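Local coordinates for protein laccase (Botrytis aclada, PDB 3SQR) that oxidises hydroquinone-type phenols while reducing dioxygen to water with its copper ions, and probably helps to degrade lignin and detoxify its products, at residues Phe211-Thr216 and Pro223-Thr228; Asn234-Ser239 and Asn337-Asn342; Leu285-Asn290 and Asp301-Gly306; Thr363-Gly366 and Glu371-Ala374. All coordinates share one frame; numbering follows the deposited sequence. Where two conformers were deposited one is given.

All four contacts belong to the second domain of the laccase or to the loop that leaves it, and they illustrate how chemistry follows position. Contact 3 is the buried one: aliphatic branches meet between the two sheets of the domain. Contacts 1, 2 and 4 are only partly buried, and each has sugar beside it. Contact 1 sets a helix turn on the loop entering strand 227-230; contact 2 touches that loop and the start of the strand, through L225 and N227, but relies on amide bonding and carries a glycan. Contact 4, a salt bridge, abuts contact 3 and feeds polar groups to T302 and L304 at the edge strand.

Contact 1. Residues Phe211-Thr216 and Pro223-Thr228; sequences FEIWDT and PALENT. With NAG (2-acetamido-2-deoxy-beta-D-glucopyranose), chain B; BMA (beta-D-mannopyranose), chain C; NAG (2-acetamido-2-deoxy-beta-D-glucopyranose), chain D.
I213 carries the helical turn 211-216 onto P223 and L225, while its neighbours along the turn face a glycan of the protein itself. F211 comes first: its CB lies 3.3 Å from O4 of the chain D NAG, and the ring meets that sugar obliquely. E212 follows, its methylene nearest, CG resting 3.1 Å from the acetamide O7 of the chain B NAG. At I213 the direction changes. CG1 is wedged between the backbone N and the carbonyl carbon (chi1 46°), and the chain then runs on extended, so that CD1 alone does the touching: it sits 3.8 Å from CD2 of L225 and 4.1 Å from CG of the P223 ring. I213 and P223 also both touch W530 of the helix 529-533, and the P223 side chain is about 9 Å from that of H531, a ligand of the type 1 copper. W214 points back from the loop, its NE1 bonded to the carbonyl of D576 and its ring edge near O6 of the chain B NAG. D215 accepts a hydrogen bond from this same O6 at OD2, 2.9 Å away, and its other oxygen has a long, weak ion pair with R218. The protein-to-protein part is thus a small apolar contact without directional bonds; the polar groups of the turn bond elsewhere, D215 to the sugar and W214 to the D576 carbonyl.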
# COMPACT_ATOMS: atom_id res chain seq x y z
N PHE A 211 3.31 13.47 12.91
CA PHE A 211 3.44 13.21 14.36
C PHE A 211 3.07 14.43 15.21
O PHE A 211 2.77 14.27 16.42
CB PHE A 211 4.81 12.70 14.75
CG PHE A 211 5.13 11.36 14.17
CD1 PHE A 211 4.54 10.23 14.70
CD2 PHE A 211 5.97 11.25 13.08
CE1 PHE A 211 4.79 9.01 14.20
CE2 PHE A 211 6.24 10.01 12.52
CZ PHE A 211 5.67 8.87 13.10
N GLU A 212 3.07 15.60 14.60
CA GLU A 212 2.59 16.81 15.30
C GLU A 212 1.09 16.93 15.37
O GLU A 212 0.53 17.67 16.22
CB GLU A 212 3.19 18.04 14.62
CG GLU A 212 4.69 17.97 14.82
CD GLU A 212 5.38 19.28 14.95
OE1 GLU A 212 5.06 20.20 14.15
OE2 GLU A 212 6.32 19.34 15.80
N ILE A 213 0.40 16.21 14.49
CA ILE A 213 -1.03 16.35 14.39
C ILE A 213 -1.78 15.10 14.85
O ILE A 213 -3.02 15.08 14.82
CB ILE A 213 -1.43 16.81 12.99
CG1 ILE A 213 -0.72 16.04 11.93
CG2 ILE A 213 -0.92 18.26 12.75
CD1 ILE A 213 -1.02 16.48 10.51
N TRP A 214 -1.05 14.06 15.26
CA TRP A 214 -1.69 12.81 15.66
C TRP A 214 -2.55 13.02 16.90
O TRP A 214 -3.64 12.46 17.03
CB TRP A 214 -0.62 11.76 15.93
CG TRP A 214 -0.99 10.61 16.78
CD1 TRP A 214 -0.44 10.29 17.98
CD2 TRP A 214 -2.02 9.62 16.55
NE1 TRP A 214 -1.02 9.20 18.50
CE2 TRP A 214 -1.99 8.75 17.64
CE3 TRP A 214 -2.93 9.39 15.54
CZ2 TRP A 214 -2.86 7.67 17.76
CZ3 TRP A 214 -3.81 8.33 15.67
CH2 TRP A 214 -3.73 7.46 16.74
N ASP A 215 -2.06 13.82 17.85
CA ASP A 215 -2.88 14.03 19.05
C ASP A 215 -4.23 14.69 18.74
O ASP A 215 -5.27 14.34 19.34
CB ASP A 215 -2.09 14.77 20.15
CG ASP A 215 -1.01 13.92 20.74
OD1 ASP A 215 -1.27 12.74 21.04
OD2 ASP A 215 0.11 14.43 20.94
N THR A 216 -4.27 15.60 17.78
CA THR A 216 -5.56 16.12 17.29
C THR A 216 -6.29 15.04 16.50
O THR A 216 -7.49 14.80 16.72
CB THR A 216 -5.38 17.32 16.40
OG1 THR A 216 -4.65 18.31 17.12
CG2 THR A 216 -6.74 17.87 15.93
N PRO A 223 -7.28 15.28 10.13
CA PRO A 223 -7.18 16.66 9.68
C PRO A 223 -7.17 16.82 8.16
O PRO A 223 -6.70 15.93 7.46
CB PRO A 223 -5.84 17.13 10.24
CG PRO A 223 -5.03 15.92 10.39
CD PRO A 223 -6.05 14.81 10.80
N ALA A 224 -7.68 17.95 7.67
CA ALA A 224 -7.45 18.39 6.29
C ALA A 224 -5.98 18.78 6.23
O ALA A 224 -5.50 19.59 7.04
CB ALA A 224 -8.32 19.56 5.91
N LEU A 225 -5.24 18.11 5.35
CA LEU A 225 -3.82 18.44 5.19
C LEU A 225 -3.68 19.55 4.19
O LEU A 225 -4.60 19.91 3.43
CB LEU A 225 -3.02 17.19 4.78
CG LEU A 225 -3.13 16.04 5.76
CD1 LEU A 225 -2.27 14.87 5.34
CD2 LEU A 225 -2.81 16.46 7.20
N GLU A 226 -2.47 20.11 4.17
CA GLU A 226 -2.30 21.39 3.47
C GLU A 226 -2.18 21.28 1.99
O GLU A 226 -2.51 22.20 1.26
CB GLU A 226 -1.06 22.07 4.01
CG GLU A 226 -1.19 22.65 5.40
CD GLU A 226 -1.22 21.64 6.55
OE1 GLU A 226 -0.71 20.51 6.42
OE2 GLU A 226 -1.83 21.93 7.60
N ASN A 227 -1.76 20.14 1.48
CA ASN A 227 -1.60 20.05 0.07
C ASN A 227 -1.67 18.56 -0.35
O ASN A 227 -2.05 17.72 0.46
CB ASN A 227 -0.26 20.65 -0.37
CG ASN A 227 -0.30 21.20 -1.76
OD1 ASN A 227 -1.35 21.29 -2.39
ND2 ASN A 227 0.91 21.61 -2.28
N THR A 228 -1.39 18.32 -1.61
CA THR A 228 -1.23 16.96 -2.18
C THR A 228 0.06 16.98 -2.99
O THR A 228 0.53 18.04 -3.37
CB THR A 228 -2.39 16.56 -3.07
OG1 THR A 228 -2.38 17.35 -4.27
CG2 THR A 228 -3.77 16.75 -2.32
C1 NAG B . 6.26 13.76 18.57
C2 NAG B . 6.00 15.16 18.07
C3 NAG B . 5.37 16.02 19.15
C4 NAG B . 4.22 15.26 19.84
C5 NAG B . 4.65 13.88 20.26
C6 NAG B . 3.58 13.01 20.94
C7 NAG B . 7.57 16.02 16.40
C8 NAG B . 8.93 16.66 16.18
N2 NAG B . 7.27 15.74 17.64
O3 NAG B . 4.88 17.14 18.50
O4 NAG B . 3.78 15.96 21.01
O5 NAG B . 5.07 13.22 19.05
O6 NAG B . 2.48 12.97 20.09
O7 NAG B . 6.79 15.81 15.51
C1 BMA C . 2.50 16.54 20.76
C2 BMA C . 1.93 16.89 22.14
C3 BMA C . 0.68 17.72 21.91
C4 BMA C . 0.87 18.93 21.00
C5 BMA C . 1.63 18.64 19.68
C6 BMA C . 2.45 19.83 19.10
O2 BMA C . 2.94 17.60 22.82
O3 BMA C . 0.17 18.06 23.18
O4 BMA C . -0.41 19.39 20.66
O5 BMA C . 2.65 17.68 19.95
O6 BMA C . 1.91 21.10 18.80
C1 NAG D . 8.63 9.37 16.62
C2 NAG D . 7.73 9.44 17.82
C3 NAG D . 6.73 10.59 17.88
C4 NAG D . 7.52 11.86 17.69
C5 NAG D . 8.44 11.74 16.46
C6 NAG D . 9.44 12.87 16.36
C7 NAG D . 7.67 7.10 18.64
C8 NAG D . 6.73 5.94 18.81
N2 NAG D . 7.07 8.18 18.09
O3 NAG D . 6.06 10.51 19.13
O4 NAG D . 6.70 12.97 17.47
O5 NAG D . 9.25 10.60 16.48
O6 NAG D . 9.84 13.01 15.01
O7 NAG D . 8.84 7.01 19.00

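Contact 2. Residues Asn234-Ser239 and Asn337-Asn342; sequences NTFDCS and NNEAAN. With NAG (2-acetamido-2-deoxy-beta-D-glucopyranose), chain K.
An N-glycosylation site sits at this junction: in the conformer given, N342 bears a NAG, joined ND2 to C1 at 1.4 Å, and its backbone carbonyl is held by N234. The ND2 of N234 gives N342 O of that conformer a nearly straight bond (2.8 Å, 165°), lying almost in its own amide plane but arriving above the plane of the carbonyl it serves. CG of N234 lies anti to the backbone N (chi1 -155°), which carries the amide across to that carbonyl. The rotation of the amide is then fixed from both ends, because ND2 also bonds T228 O while OD1 takes bonds from K252 NZ and, 2.7 Å away, from the backbone N of T235. In this way the loop that follows strand 227-230 is tied to the loop leading into strand 344-348, joining connections of the two sheets in the second cupredoxin-like domain. The sugar bridges the loops as well: T235 OG1 donates to the acetamide O7 of the NAG at 2.7 Å. Further along, F236 offers a ring edge to the E339 methylene, CE1 to CG 4.2 Å, with the carboxylate almost perpendicular to the ring (89°). H207 meets the F236 ring edge-to-face. Beyond it D237 closes an Asx turn, OD1 accepting from S239 N at 2.9 Å, next to C238, which is disulfide-bonded to C246.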
# COMPACT_ATOMS: atom_id res chain seq x y z
N ASN A 234 4.17 19.37 -6.24
CA ASN A 234 3.02 20.14 -6.58
C ASN A 234 3.34 21.62 -6.43
O ASN A 234 4.40 21.98 -5.91
CB ASN A 234 1.83 19.80 -5.67
CG ASN A 234 0.49 20.08 -6.31
OD1 ASN A 234 0.41 20.71 -7.36
ND2 ASN A 234 -0.59 19.52 -5.72
N THR A 235 2.47 22.44 -7.00
CA THR A 235 2.47 23.86 -6.74
C THR A 235 1.99 24.13 -5.33
O THR A 235 1.35 23.29 -4.66
CB THR A 235 1.57 24.56 -7.70
OG1 THR A 235 0.24 23.96 -7.70
CG2 THR A 235 2.18 24.56 -9.07
N PHE A 236 2.29 25.31 -4.82
CA PHE A 236 1.62 25.80 -3.65
C PHE A 236 1.79 27.33 -3.66
O PHE A 236 2.88 27.82 -3.92
CB PHE A 236 2.22 25.24 -2.39
CG PHE A 236 1.42 25.48 -1.16
CD1 PHE A 236 0.24 24.77 -0.94
CD2 PHE A 236 1.84 26.36 -0.17
CE1 PHE A 236 -0.52 24.99 0.23
CE2 PHE A 236 1.09 26.61 0.98
CZ PHE A 236 -0.08 25.90 1.21
N ASP A 237 0.71 28.04 -3.32
CA ASP A 237 0.75 29.50 -3.34
C ASP A 237 1.30 30.00 -2.04
O ASP A 237 0.64 29.97 -0.99
CB ASP A 237 -0.66 30.03 -3.59
CG ASP A 237 -0.70 31.55 -3.76
OD1 ASP A 237 0.34 32.20 -3.56
OD2 ASP A 237 -1.80 32.03 -4.14
N CYS A 238 2.55 30.42 -2.08
CA CYS A 238 3.20 30.99 -0.92
C CYS A 238 3.17 32.55 -0.97
O CYS A 238 3.68 33.17 -0.06
CB CYS A 238 4.67 30.56 -0.86
SG CYS A 238 4.86 28.86 -0.28
N SER A 239 2.56 33.11 -2.01
CA SER A 239 2.64 34.56 -2.32
C SER A 239 2.09 35.45 -1.22
O SER A 239 2.62 36.55 -0.99
CB SER A 239 1.93 34.88 -3.63
OG SER A 239 0.53 34.72 -3.53
N ASN A 337 -9.15 17.87 2.29
CA ASN A 337 -7.83 18.41 1.99
C ASN A 337 -8.04 19.91 1.70
O ASN A 337 -9.03 20.35 1.07
CB ASN A 337 -7.24 17.70 0.78
CG ASN A 337 -5.80 18.04 0.58
OD1 ASN A 337 -4.90 17.50 1.23
ND2 ASN A 337 -5.61 18.99 -0.27
N ASN A 338 -7.03 20.67 2.07
CA ASN A 338 -7.09 22.11 1.91
C ASN A 338 -6.95 22.54 0.49
O ASN A 338 -7.39 23.65 0.13
CB ASN A 338 -5.98 22.76 2.72
CG ASN A 338 -6.27 22.83 4.18
OD1 ASN A 338 -7.32 22.39 4.66
ND2 ASN A 338 -5.35 23.44 4.91
N GLU A 339 -6.39 21.68 -0.37
CA GLU A 339 -6.16 22.04 -1.73
C GLU A 339 -6.55 20.90 -2.66
O GLU A 339 -5.83 20.56 -3.61
CB GLU A 339 -4.68 22.36 -1.89
CG GLU A 339 -4.19 23.46 -0.97
CD GLU A 339 -4.80 24.83 -1.23
OE1 GLU A 339 -5.38 25.03 -2.30
OE2 GLU A 339 -4.72 25.67 -0.34
N ALA A 340 -7.75 20.36 -2.43
CA ALA A 340 -8.22 19.27 -3.27
C ALA A 340 -8.17 19.51 -4.78
O ALA A 340 -7.79 18.63 -5.55
CB ALA A 340 -9.66 18.84 -2.82
N ALA A 341 -8.57 20.71 -5.23
CA ALA A 341 -8.67 21.00 -6.63
C ALA A 341 -7.28 20.99 -7.30
O ALA A 341 -7.21 20.88 -8.53
CB ALA A 341 -9.40 22.37 -6.89
N ASN A 342 -6.22 21.13 -6.50
CA ASN A 342 -4.83 21.20 -7.00
C ASN A 342 -4.08 19.89 -7.02
O ASN A 342 -2.87 19.86 -7.26
CB ASN A 342 -4.03 22.24 -6.27
CG ASN A 342 -4.68 23.61 -6.23
OD1 ASN A 342 -5.28 23.98 -5.20
ND2 ASN A 342 -4.58 24.38 -7.31
C1 NAG K . -5.21 25.68 -7.24
C2 NAG K . -4.29 26.78 -7.70
C3 NAG K . -5.09 28.09 -7.86
C4 NAG K . -6.26 27.78 -8.80
C5 NAG K . -7.13 26.72 -8.16
C6 NAG K . -8.27 26.33 -9.09
C7 NAG K . -2.00 26.37 -7.01
C8 NAG K . -0.97 26.50 -5.93
N2 NAG K . -3.22 26.87 -6.75
O3 NAG K . -4.24 29.08 -8.40
O4 NAG K . -7.10 28.87 -9.01
O5 NAG K . -6.35 25.57 -8.05
O6 NAG K . -8.77 25.13 -8.57
O7 NAG K . -1.68 25.80 -8.08

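Contact 3. Residues Leu285-Asn290 and Asp301-Gly306; sequences LTVIAN and DTLLIG
T302 OG1 is gripped by two groups, E277 OE2 and R365 NH2, both hydrogen-bonded to it, while the backbone of T302 faces L285 instead. There, CD1 of L285 lies 4.4 Å from the backbone C of T302. The threonine therefore turns its polar end away from the apolar side of the segment. Next to it L303 points inward, and its CB meets the same CD1 of L285 at 3.8 Å, with CD2 of L303 at 4.2 Å from it. The two leucines approach obliquely, and their first torsions differ: CG of L303 is anti to the backbone N (chi1 -177°), whereas that of L285 stands beside it (chi1 -49°). V287, two residues after L285 and also turned inward, adds its CG2 at 4.2 Å from CD1 of L303. Strand 285-290 pairs with 293-300 and 310-316 in a six-stranded sheet, and it carries a classic beta bulge where I288 and A289 face D312. Strand 303-305 instead forms one edge of the five-stranded sheet, beside 276-280. The chain passes from one sheet to the other just after 293-300, and the leucines close the gap between them as part of the core of a cupredoxin-like beta sandwich. Cohesion here comes from aliphatic branches packed against each other, so the sheets are held by dispersion and exclusion of water.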
# COMPACT_ATOMS: atom_id res chain seq x y z
N LEU A 285 -7.30 5.27 -20.30
CA LEU A 285 -6.43 4.38 -19.56
C LEU A 285 -6.81 2.95 -19.87
O LEU A 285 -7.96 2.59 -19.70
CB LEU A 285 -6.60 4.64 -18.07
CG LEU A 285 -6.54 6.08 -17.54
CD1 LEU A 285 -6.80 6.05 -16.02
CD2 LEU A 285 -5.22 6.80 -17.81
N THR A 286 -5.86 2.14 -20.29
CA THR A 286 -6.06 0.71 -20.39
C THR A 286 -5.45 0.06 -19.13
O THR A 286 -4.25 0.02 -18.98
CB THR A 286 -5.45 0.14 -21.59
OG1 THR A 286 -6.10 0.70 -22.74
CG2 THR A 286 -5.66 -1.37 -21.63
N VAL A 287 -6.32 -0.40 -18.28
CA VAL A 287 -5.92 -0.95 -16.99
C VAL A 287 -5.44 -2.39 -17.20
O VAL A 287 -6.19 -3.24 -17.70
CB VAL A 287 -7.03 -0.88 -16.01
CG1 VAL A 287 -6.46 -1.19 -14.52
CG2 VAL A 287 -7.77 0.45 -15.97
N ILE A 288 -4.20 -2.66 -16.82
CA ILE A 288 -3.59 -3.97 -17.05
C ILE A 288 -3.17 -4.75 -15.83
O ILE A 288 -2.78 -5.89 -15.95
CB ILE A 288 -2.43 -3.91 -18.04
CG1 ILE A 288 -1.27 -3.02 -17.62
CG2 ILE A 288 -2.96 -3.38 -19.45
CD1 ILE A 288 0.03 -3.48 -18.19
N ALA A 289 -3.22 -4.13 -14.64
CA ALA A 289 -2.95 -4.88 -13.43
C ALA A 289 -3.55 -4.13 -12.32
O ALA A 289 -3.69 -2.90 -12.37
CB ALA A 289 -1.44 -5.04 -13.18
N ASN A 290 -3.93 -4.89 -11.31
CA ASN A 290 -4.27 -4.31 -10.07
C ASN A 290 -3.37 -4.88 -8.99
O ASN A 290 -3.10 -6.05 -8.96
CB ASN A 290 -5.76 -4.43 -9.76
CG ASN A 290 -6.32 -5.86 -9.64
OD1 ASN A 290 -5.62 -6.89 -9.39
ND2 ASN A 290 -7.62 -5.92 -9.72
N ASP A 301 -11.90 5.97 -18.41
CA ASP A 301 -11.47 7.37 -18.43
C ASP A 301 -10.92 7.86 -17.10
O ASP A 301 -10.19 8.86 -17.06
CB ASP A 301 -12.66 8.29 -18.80
CG ASP A 301 -13.08 8.14 -20.24
OD1 ASP A 301 -12.20 7.99 -21.13
OD2 ASP A 301 -14.32 8.18 -20.46
N THR A 302 -11.35 7.21 -16.04
CA THR A 302 -10.90 7.59 -14.69
C THR A 302 -10.67 6.31 -13.91
O THR A 302 -11.19 5.26 -14.28
CB THR A 302 -11.85 8.51 -13.95
OG1 THR A 302 -12.91 7.76 -13.40
CG2 THR A 302 -12.40 9.61 -14.85
N LEU A 303 -9.92 6.39 -12.83
CA LEU A 303 -9.49 5.14 -12.15
C LEU A 303 -9.48 5.41 -10.64
O LEU A 303 -8.64 6.22 -10.13
CB LEU A 303 -8.12 4.79 -12.67
CG LEU A 303 -7.42 3.51 -12.20
CD1 LEU A 303 -8.36 2.33 -12.24
CD2 LEU A 303 -6.16 3.24 -12.99
N LEU A 304 -10.41 4.76 -9.95
CA LEU A 304 -10.61 4.90 -8.53
C LEU A 304 -9.47 4.14 -7.86
O LEU A 304 -9.22 3.01 -8.23
CB LEU A 304 -11.95 4.34 -8.09
CG LEU A 304 -13.19 5.12 -8.58
CD1 LEU A 304 -14.45 4.22 -8.48
CD2 LEU A 304 -13.33 6.37 -7.75
N ILE A 305 -8.79 4.78 -6.92
CA ILE A 305 -7.63 4.14 -6.30
C ILE A 305 -7.64 4.44 -4.85
O ILE A 305 -7.54 5.62 -4.40
CB ILE A 305 -6.25 4.57 -6.87
CG1 ILE A 305 -6.21 4.64 -8.39
CG2 ILE A 305 -5.12 3.64 -6.30
CD1 ILE A 305 -4.91 5.21 -8.95
N GLY A 306 -7.86 3.40 -4.06
CA GLY A 306 -7.69 3.50 -2.63
C GLY A 306 -6.27 3.37 -2.08
O GLY A 306 -5.36 3.05 -2.79

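Contact 4. Residues Thr363-Gly366 and Glu371-Ala374; sequences TPRG and EPVA. With MAN (alpha-D-mannopyranose), chain L.
The backbones of R365 and E371 stay well apart, 10.5 Å between CA atoms, and G366 has a positive phi (76°) where the loop turns after the arginine. Long side chains span the gap. R365 bends at chi3 and brings its guanidinium to one carboxylate oxygen: NH2 donates to E371 OE2 at 2.8 Å, on the syn lone pair, with the oxygen tilted 27° from the guanidinium plane. NH1 adds a weak bond of 3.3 Å to that same OE2. The two planes stand 76° apart, and both N-H groups converge on one oxygen instead of pairing with two. NH1 also lies 3.9 Å from CD of P372. Both ends have further partners: R365 NE bridges to E277, E371 OE1 bonds Y298 OH, and OE2 also accepts from L304 N. These links probably keep both groups charged. On the other flank P372 CG and A374 CB border a mannose, the latter 3.7 Å from its C6. The arrangement belongs to the connection from strand 344-348 of the second domain to strand 387-398 of the third, as expected in a three-domain multicopper oxidase.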
# COMPACT_ATOMS: atom_id res chain seq x y z
N THR A 363 -15.91 14.13 -16.22
CA THR A 363 -16.62 14.24 -14.99
C THR A 363 -16.31 12.97 -14.18
O THR A 363 -16.60 11.87 -14.63
CB THR A 363 -18.15 14.30 -15.19
OG1 THR A 363 -18.48 15.48 -15.96
CG2 THR A 363 -18.90 14.25 -13.85
N PRO A 364 -15.74 13.15 -13.00
CA PRO A 364 -15.43 11.95 -12.17
C PRO A 364 -16.66 11.31 -11.56
O PRO A 364 -17.69 11.96 -11.34
CB PRO A 364 -14.51 12.47 -11.08
CG PRO A 364 -14.36 13.95 -11.28
CD PRO A 364 -15.28 14.40 -12.37
N ARG A 365 -16.58 10.01 -11.32
CA ARG A 365 -17.62 9.36 -10.56
C ARG A 365 -17.79 10.01 -9.19
O ARG A 365 -18.91 10.15 -8.72
CB ARG A 365 -17.33 7.86 -10.44
CG ARG A 365 -17.58 7.12 -11.68
CD ARG A 365 -16.92 5.74 -11.68
NE ARG A 365 -15.50 5.89 -11.93
CZ ARG A 365 -14.69 4.85 -12.11
NH1 ARG A 365 -15.17 3.62 -11.99
NH2 ARG A 365 -13.43 5.04 -12.41
N GLY A 366 -16.68 10.42 -8.56
CA GLY A 366 -16.67 11.21 -7.35
C GLY A 366 -16.99 10.41 -6.10
O GLY A 366 -17.29 10.96 -5.04
N GLU A 371 -12.52 0.40 -8.05
CA GLU A 371 -12.98 0.03 -9.40
C GLU A 371 -14.02 -1.07 -9.30
O GLU A 371 -14.00 -1.89 -8.38
CB GLU A 371 -11.83 -0.36 -10.33
CG GLU A 371 -11.03 0.80 -10.82
CD GLU A 371 -11.82 1.67 -11.75
OE1 GLU A 371 -12.20 1.16 -12.80
OE2 GLU A 371 -12.06 2.84 -11.42
N PRO A 372 -14.96 -1.07 -10.25
CA PRO A 372 -16.03 -2.05 -10.03
C PRO A 372 -15.50 -3.49 -10.10
O PRO A 372 -14.69 -3.80 -10.95
CB PRO A 372 -16.98 -1.77 -11.20
CG PRO A 372 -16.61 -0.49 -11.79
CD PRO A 372 -15.17 -0.23 -11.43
N VAL A 373 -16.02 -4.38 -9.26
CA VAL A 373 -15.55 -5.77 -9.30
C VAL A 373 -15.62 -6.39 -10.66
O VAL A 373 -14.70 -7.13 -11.07
CB VAL A 373 -16.24 -6.66 -8.25
CG1 VAL A 373 -15.78 -6.25 -6.82
CG2 VAL A 373 -17.77 -6.61 -8.37
N ALA A 374 -16.67 -6.05 -11.43
CA ALA A 374 -16.78 -6.67 -12.78
C ALA A 374 -15.68 -6.33 -13.76
O ALA A 374 -15.47 -7.06 -14.72
CB ALA A 374 -18.16 -6.37 -13.39
C1 MAN L . -14.94 -2.43 -15.92
C2 MAN L . -15.61 -1.09 -16.17
C3 MAN L . -17.05 -1.08 -15.68
C4 MAN L . -17.81 -2.26 -16.29
C5 MAN L . -17.06 -3.56 -15.97
C6 MAN L . -17.74 -4.76 -16.64
O2 MAN L . -15.51 -0.81 -17.56
O3 MAN L . -17.63 0.20 -15.93
O4 MAN L . -19.08 -2.33 -15.72
O5 MAN L . -15.72 -3.50 -16.45
O6 MAN L . -17.68 -4.55 -18.06